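Local atomic coordinates of VESB protease (Vibrio cholerae, PDB entry 4LK4), a protein that is probably a secreted serine endopeptidase of the trypsin-like S1 family that cleaves peptide bonds in protein substrates. Residues A55-I69 with G81-Y95. The protein carries 1 engineered substitution. Sequence-based numbering, arbitrary orientation.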
loop_
_atom_site.group_PDB
_atom_site.type_symbol
_atom_site.label_atom_id
_atom_site.label_comp_id
_atom_site.label_asym_id
_atom_site.label_seq_id
_atom_site.Cartn_x
_atom_site.Cartn_y
_atom_site.Cartn_z
ATOM N N ALA A 55 -0.039 -4.855 -0.303
ATOM C CA ALA A 55 -1.402 -4.992 0.282
ATOM C C ALA A 55 -1.585 -6.274 1.067
ATOM O O ALA A 55 -2.284 -6.289 2.082
ATOM C CB ALA A 55 -2.479 -4.893 -0.774
ATOM N N HIS A 56 -0.982 -7.366 0.625
ATOM C CA HIS A 56 -1.265 -8.616 1.320
ATOM C C HIS A 56 -0.703 -8.689 2.753
ATOM O O HIS A 56 -1.135 -9.521 3.522
ATOM C CB HIS A 56 -0.828 -9.821 0.506
ATOM C CG HIS A 56 0.606 -10.147 0.655
ATOM N ND1 HIS A 56 1.559 -9.702 -0.234
ATOM C CD2 HIS A 56 1.259 -10.896 1.576
ATOM C CE1 HIS A 56 2.738 -10.160 0.133
ATOM N NE2 HIS A 56 2.585 -10.884 1.228
ATOM N N CYS A 57 0.226 -7.814 3.119
ATOM C CA CYS A 57 0.639 -7.651 4.525
ATOM C C CYS A 57 -0.552 -7.392 5.460
ATOM O O CYS A 57 -0.450 -7.585 6.680
ATOM C CB CYS A 57 1.616 -6.480 4.648
ATOM S SG CYS A 57 3.188 -6.767 3.795
ATOM N N PHE A 58 -1.669 -6.917 4.909
ATOM C CA PHE A 58 -2.824 -6.600 5.725
ATOM C C PHE A 58 -4.033 -7.472 5.457
ATOM O O PHE A 58 -5.099 -7.141 5.914
ATOM C CB PHE A 58 -3.175 -5.117 5.573
ATOM C CG PHE A 58 -2.014 -4.214 5.789
ATOM C CD1 PHE A 58 -1.532 -4.003 7.047
ATOM C CD2 PHE A 58 -1.397 -3.601 4.740
ATOM C CE1 PHE A 58 -0.458 -3.198 7.271
ATOM C CE2 PHE A 58 -0.318 -2.793 4.950
ATOM C CZ PHE A 58 0.172 -2.609 6.224
ATOM N N ASP A 59 -3.877 -8.607 4.766
ATOM C CA ASP A 59 -5.023 -9.521 4.550
ATOM C C ASP A 59 -5.794 -9.743 5.856
ATOM O O ASP A 59 -7.039 -9.750 5.872
ATOM C CB ASP A 59 -4.583 -10.887 3.992
ATOM C CG ASP A 59 -4.172 -10.852 2.502
ATOM O OD1 ASP A 59 -4.670 -10.016 1.722
ATOM O OD2 ASP A 59 -3.345 -11.712 2.106
ATOM N N SER A 60 -5.077 -9.869 6.966
ATOM C CA SER A 60 -5.728 -10.229 8.241
ATOM C C SER A 60 -5.473 -9.259 9.390
ATOM O O SER A 60 -5.493 -9.654 10.553
ATOM C CB SER A 60 -5.255 -11.633 8.636
ATOM O OG SER A 60 -5.590 -12.599 7.640
ATOM N N ARG A 61 -5.224 -7.999 9.058
ATOM C CA ARG A 61 -4.843 -6.982 10.027
ATOM C C ARG A 61 -5.467 -5.686 9.616
ATOM O O ARG A 61 -5.710 -5.461 8.425
ATOM C CB ARG A 61 -3.352 -6.703 9.984
ATOM C CG ARG A 61 -2.440 -7.877 10.197
ATOM C CD ARG A 61 -0.987 -7.469 10.002
ATOM N NE ARG A 61 -0.162 -8.662 9.809
ATOM C CZ ARG A 61 0.457 -9.305 10.788
ATOM N NH1 ARG A 61 0.402 -8.860 12.047
ATOM N NH2 ARG A 61 1.165 -10.395 10.505
ATOM N N SER A 62 -5.670 -4.806 10.588
ATOM C CA SER A 62 -6.060 -3.443 10.281
ATOM C C SER A 62 -5.238 -2.411 11.055
ATOM O O SER A 62 -4.428 -2.734 11.920
ATOM C CB SER A 62 -7.566 -3.257 10.505
ATOM O OG SER A 62 -7.912 -3.713 11.774
ATOM N N ALA A 63 -5.459 -1.164 10.686
ATOM C CA ALA A 63 -4.663 -0.044 11.121
ATOM C C ALA A 63 -4.329 -0.063 12.601
ATOM O O ALA A 63 -3.160 0.063 12.961
ATOM C CB ALA A 63 -5.389 1.244 10.762
ATOM N N ALA A 64 -5.342 -0.262 13.451
ATOM C CA ALA A 64 -5.166 -0.119 14.918
ATOM C C ALA A 64 -4.274 -1.180 15.554
ATOM O O ALA A 64 -3.892 -1.042 16.711
ATOM C CB ALA A 64 -6.516 -0.090 15.643
ATOM N N SER A 65 -3.957 -2.233 14.818
ATOM C CA SER A 65 -3.050 -3.242 15.316
ATOM C C SER A 65 -1.631 -3.082 14.717
ATOM O O SER A 65 -0.777 -3.993 14.845
ATOM C CB SER A 65 -3.613 -4.618 14.987
ATOM O OG SER A 65 -3.514 -4.824 13.576
ATOM N N VAL A 66 -1.358 -1.940 14.084
ATOM C CA VAL A 66 -0.085 -1.784 13.351
ATOM C C VAL A 66 0.676 -0.515 13.682
ATOM O O VAL A 66 0.101 0.573 13.679
ATOM C CB VAL A 66 -0.313 -1.848 11.836
ATOM C CG1 VAL A 66 0.915 -1.357 11.059
ATOM C CG2 VAL A 66 -0.668 -3.278 11.446
ATOM N N ASP A 67 1.970 -0.686 13.968
ATOM C CA ASP A 67 2.932 0.405 14.044
ATOM C C ASP A 67 3.907 0.268 12.896
ATOM O O ASP A 67 4.049 -0.804 12.313
ATOM C CB ASP A 67 3.751 0.347 15.327
ATOM C CG ASP A 67 2.938 0.625 16.570
ATOM O OD1 ASP A 67 1.914 1.341 16.455
ATOM O OD2 ASP A 67 3.329 0.118 17.669
ATOM N N VAL A 68 4.605 1.361 12.598
ATOM C CA VAL A 68 5.726 1.325 11.693
ATOM C C VAL A 68 6.934 1.894 12.410
ATOM O O VAL A 68 6.802 2.694 13.345
ATOM C CB VAL A 68 5.475 2.127 10.403
ATOM C CG1 VAL A 68 4.096 1.834 9.868
ATOM C CG2 VAL A 68 5.662 3.629 10.628
ATOM N N ILE A 69 8.101 1.465 11.959
ATOM C CA ILE A 69 9.389 1.978 12.471
ATOM C C ILE A 69 10.206 2.419 11.286
ATOM O O ILE A 69 10.688 1.584 10.533
ATOM C CB ILE A 69 10.210 0.949 13.237
ATOM C CG1 ILE A 69 9.409 0.391 14.401
ATOM C CG2 ILE A 69 11.492 1.609 13.771
ATOM C CD1 ILE A 69 10.040 -0.833 15.044
ATOM N N GLY A 81 15.526 4.696 14.672
ATOM C CA GLY A 81 14.262 4.955 13.966
ATOM C C GLY A 81 13.088 5.448 14.817
ATOM O O GLY A 81 13.125 5.345 16.042
ATOM N N GLU A 82 12.046 5.958 14.155
ATOM C CA GLU A 82 10.854 6.463 14.830
ATOM C C GLU A 82 9.745 5.447 14.730
ATOM O O GLU A 82 9.335 5.073 13.636
ATOM C CB GLU A 82 10.376 7.789 14.223
ATOM C CG GLU A 82 11.412 8.898 14.310
ATOM C CD GLU A 82 10.945 10.257 13.763
ATOM O OE1 GLU A 82 9.737 10.448 13.463
ATOM O OE2 GLU A 82 11.825 11.153 13.651
ATOM N N ARG A 83 9.250 5.012 15.876
ATOM C CA ARG A 83 8.107 4.116 15.914
ATOM C C ARG A 83 6.848 4.953 15.959
ATOM O O ARG A 83 6.707 5.783 16.844
ATOM C CB ARG A 83 8.166 3.211 17.147
ATOM C CG ARG A 83 7.060 2.184 17.162
ATOM C CD ARG A 83 7.427 0.982 17.999
ATOM N NE ARG A 83 6.328 0.038 18.060
ATOM C CZ ARG A 83 6.405 -1.186 18.570
ATOM N NH1 ARG A 83 7.573 -1.659 19.046
ATOM N NH2 ARG A 83 5.314 -1.956 18.585
ATOM N N ILE A 84 5.957 4.746 14.991
ATOM C CA ILE A 84 4.747 5.555 14.863
ATOM C C ILE A 84 3.516 4.668 14.584
ATOM O O ILE A 84 3.575 3.724 13.802
ATOM C CB ILE A 84 4.898 6.540 13.696
ATOM C CG1 ILE A 84 6.174 7.352 13.859
ATOM C CG2 ILE A 84 3.709 7.490 13.611
ATOM C CD1 ILE A 84 6.316 8.414 12.793
ATOM N N ALA A 85 2.383 5.006 15.168
ATOM C CA ALA A 85 1.166 4.223 14.917
ATOM C C ALA A 85 0.579 4.452 13.526
ATOM O O ALA A 85 0.623 5.557 12.982
ATOM C CB ALA A 85 0.102 4.527 15.966
ATOM N N ALA A 86 0.017 3.391 12.969
ATOM C CA ALA A 86 -0.755 3.503 11.761
ATOM C C ALA A 86 -2.126 4.056 12.146
ATOM O O ALA A 86 -2.646 3.743 13.232
ATOM C CB ALA A 86 -0.884 2.148 11.114
ATOM N N GLN A 87 -2.703 4.907 11.309
ATOM C CA GLN A 87 -4.081 5.294 11.550
ATOM C C GLN A 87 -5.007 4.914 10.405
ATOM O O GLN A 87 -6.166 4.596 10.666
ATOM C CB GLN A 87 -4.221 6.769 11.943
ATOM C CG GLN A 87 -4.316 7.760 10.803
ATOM C CD GLN A 87 -4.522 9.190 11.296
ATOM O OE1 GLN A 87 -4.655 9.434 12.503
ATOM N NE2 GLN A 87 -4.541 10.145 10.354
ATOM N N LYS A 88 -4.529 4.919 9.162
ATOM C CA LYS A 88 -5.319 4.374 8.054
ATOM C C LYS A 88 -4.495 3.526 7.094
ATOM O O LYS A 88 -3.302 3.736 6.901
ATOM C CB LYS A 88 -6.016 5.514 7.286
ATOM C CG LYS A 88 -7.100 6.259 8.066
ATOM C CD LYS A 88 -8.448 5.557 7.960
ATOM C CE LYS A 88 -9.454 5.910 9.078
ATOM N NZ LYS A 88 -9.397 7.306 9.585
ATOM N N ILE A 89 -5.161 2.577 6.470
ATOM C CA ILE A 89 -4.597 1.764 5.431
ATOM C C ILE A 89 -5.433 1.919 4.144
ATOM O O ILE A 89 -6.655 1.862 4.182
ATOM C CB ILE A 89 -4.488 0.305 5.901
ATOM C CG1 ILE A 89 -3.371 0.217 6.959
ATOM C CG2 ILE A 89 -4.096 -0.615 4.743
ATOM C CD1 ILE A 89 -3.195 -1.139 7.622
ATOM N N TYR A 90 -4.759 2.171 3.023
ATOM C CA TYR A 90 -5.399 2.163 1.715
ATOM C C TYR A 90 -4.797 1.025 0.915
ATOM O O TYR A 90 -3.593 0.992 0.711
ATOM C CB TYR A 90 -5.213 3.509 0.989
ATOM C CG TYR A 90 -5.622 4.648 1.867
ATOM C CD1 TYR A 90 -4.728 5.247 2.728
ATOM C CD2 TYR A 90 -6.913 5.082 1.887
ATOM C CE1 TYR A 90 -5.123 6.265 3.579
ATOM C CE2 TYR A 90 -7.307 6.117 2.698
ATOM C CZ TYR A 90 -6.415 6.700 3.561
ATOM O OH TYR A 90 -6.857 7.725 4.396
ATOM N N ARG A 91 -5.616 0.072 0.498
ATOM C CA ARG A 91 -5.138 -0.982 -0.383
ATOM C C ARG A 91 -5.686 -0.779 -1.767
ATOM O O ARG A 91 -6.734 -0.179 -1.934
ATOM C CB ARG A 91 -5.615 -2.327 0.124
ATOM C CG ARG A 91 -5.155 -2.656 1.532
ATOM C CD ARG A 91 -6.040 -3.758 2.086
ATOM N NE ARG A 91 -5.351 -5.027 2.076
ATOM C CZ ARG A 91 -5.915 -6.226 1.961
ATOM N NH1 ARG A 91 -7.227 -6.377 1.790
ATOM N NH2 ARG A 91 -5.122 -7.298 1.999
ATOM N N HIS A 92 -5.017 -1.304 -2.780
ATOM C CA HIS A 92 -5.551 -1.173 -4.117
ATOM C C HIS A 92 -6.894 -1.866 -4.175
ATOM O O HIS A 92 -7.034 -2.977 -3.710
ATOM C CB HIS A 92 -4.624 -1.761 -5.151
ATOM C CG HIS A 92 -4.801 -1.150 -6.500
ATOM N ND1 HIS A 92 -5.827 -1.510 -7.341
ATOM C CD2 HIS A 92 -4.121 -0.169 -7.138
ATOM C CE1 HIS A 92 -5.763 -0.798 -8.449
ATOM N NE2 HIS A 92 -4.737 0.026 -8.352
ATOM N N LEU A 93 -7.897 -1.209 -4.733
ATOM C CA LEU A 93 -9.242 -1.767 -4.743
ATOM C C LEU A 93 -9.399 -2.910 -5.760
ATOM O O LEU A 93 -10.380 -3.662 -5.696
ATOM C CB LEU A 93 -10.270 -0.663 -4.963
ATOM C CG LEU A 93 -10.409 0.291 -3.764
ATOM C CD1 LEU A 93 -11.469 1.331 -4.079
ATOM C CD2 LEU A 93 -10.794 -0.448 -2.488
ATOM N N SER A 94 -8.426 -3.038 -6.669
ATOM C CA SER A 94 -8.292 -4.196 -7.570
ATOM C C SER A 94 -7.290 -5.255 -7.056
ATOM O O SER A 94 -7.000 -6.233 -7.743
ATOM C CB SER A 94 -7.922 -3.731 -8.992
ATOM O OG SER A 94 -8.955 -2.869 -9.507
ATOM N N TYR A 95 -6.778 -5.081 -5.844
ATOM C CA TYR A 95 -5.979 -6.132 -5.207
ATOM C C TYR A 95 -6.800 -7.396 -5.171
ATOM O O TYR A 95 -7.978 -7.367 -4.793
ATOM C CB TYR A 95 -5.578 -5.744 -3.788
ATOM C CG TYR A 95 -5.056 -6.888 -2.958
ATOM C CD1 TYR A 95 -3.894 -7.569 -3.308
ATOM C CD2 TYR A 95 -5.722 -7.281 -1.814
ATOM C CE1 TYR A 95 -3.406 -8.605 -2.528
ATOM C CE2 TYR A 95 -5.263 -8.313 -1.042
ATOM C CZ TYR A 95 -4.104 -8.972 -1.396
ATOM O OH TYR A 95 -3.704 -10.008 -0.602
#
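A bend in the Arg91 chain (chi3 104°) turns its guanidinium onto residues 55-59, while Tyr95, with CG anti to the backbone N (chi1 166°), lays its ring against Ala55 and sends its hydroxyl to Asp59. Arg91 NH2 donates a hydrogen bond to Ala55 O at 3.0 Å from above the carbonyl plane, and Phe58 N takes the same oxygen from the opposite face. That NH2 also makes a salt bridge to Asp59 OD1 at 2.8 Å, in the guanidinium plane but reaching OD1 on its anti side and well out of the carboxylate plane, the two planes 85° apart. Tyr95 OH donates to the syn lone pair of the same OD1 at 2.5 Å, with ring and carboxylate nearly coplanar. Two donors on OD1 restrict the rotation of the carboxylate, and its charge is probably offset by Arg91. Ala55 CB sits over the centre of the Tyr95 ring, a CH-pi contact 4.0 Å from the centroid.

Next along the strand, Ile89 CD1 presses on one face of Phe58, 3.4 Å from CD1 of the ring; Leu28 and Val107 also touch this phenyl. Strands 66-70 and 82-91 form an antiparallel hairpin of the six-stranded N-terminal barrel of the trypsin fold, flanked by residues 55-59 and Tyr95. His56 ND1 bonds Asp103, consistent with the His-Asp pair of the catalytic triad in S1 proteases; Arg91 and Tyr95 hold residues on both sides of this histidine, through Ala55 O and Asp59.

In the hairpin itself, Val68 and Ile84 exchange both backbone bonds, and Ala86 N reaches Val66 O at 2.9 Å. A classic bulge at Gln87 and Lys88, opposite Glu108, follows. Near the other end, extended Arg83 clasps Asp67 OD2 side-on with NE and NH2, each at 3.0 Å; NH2 also bonds Ala33 O.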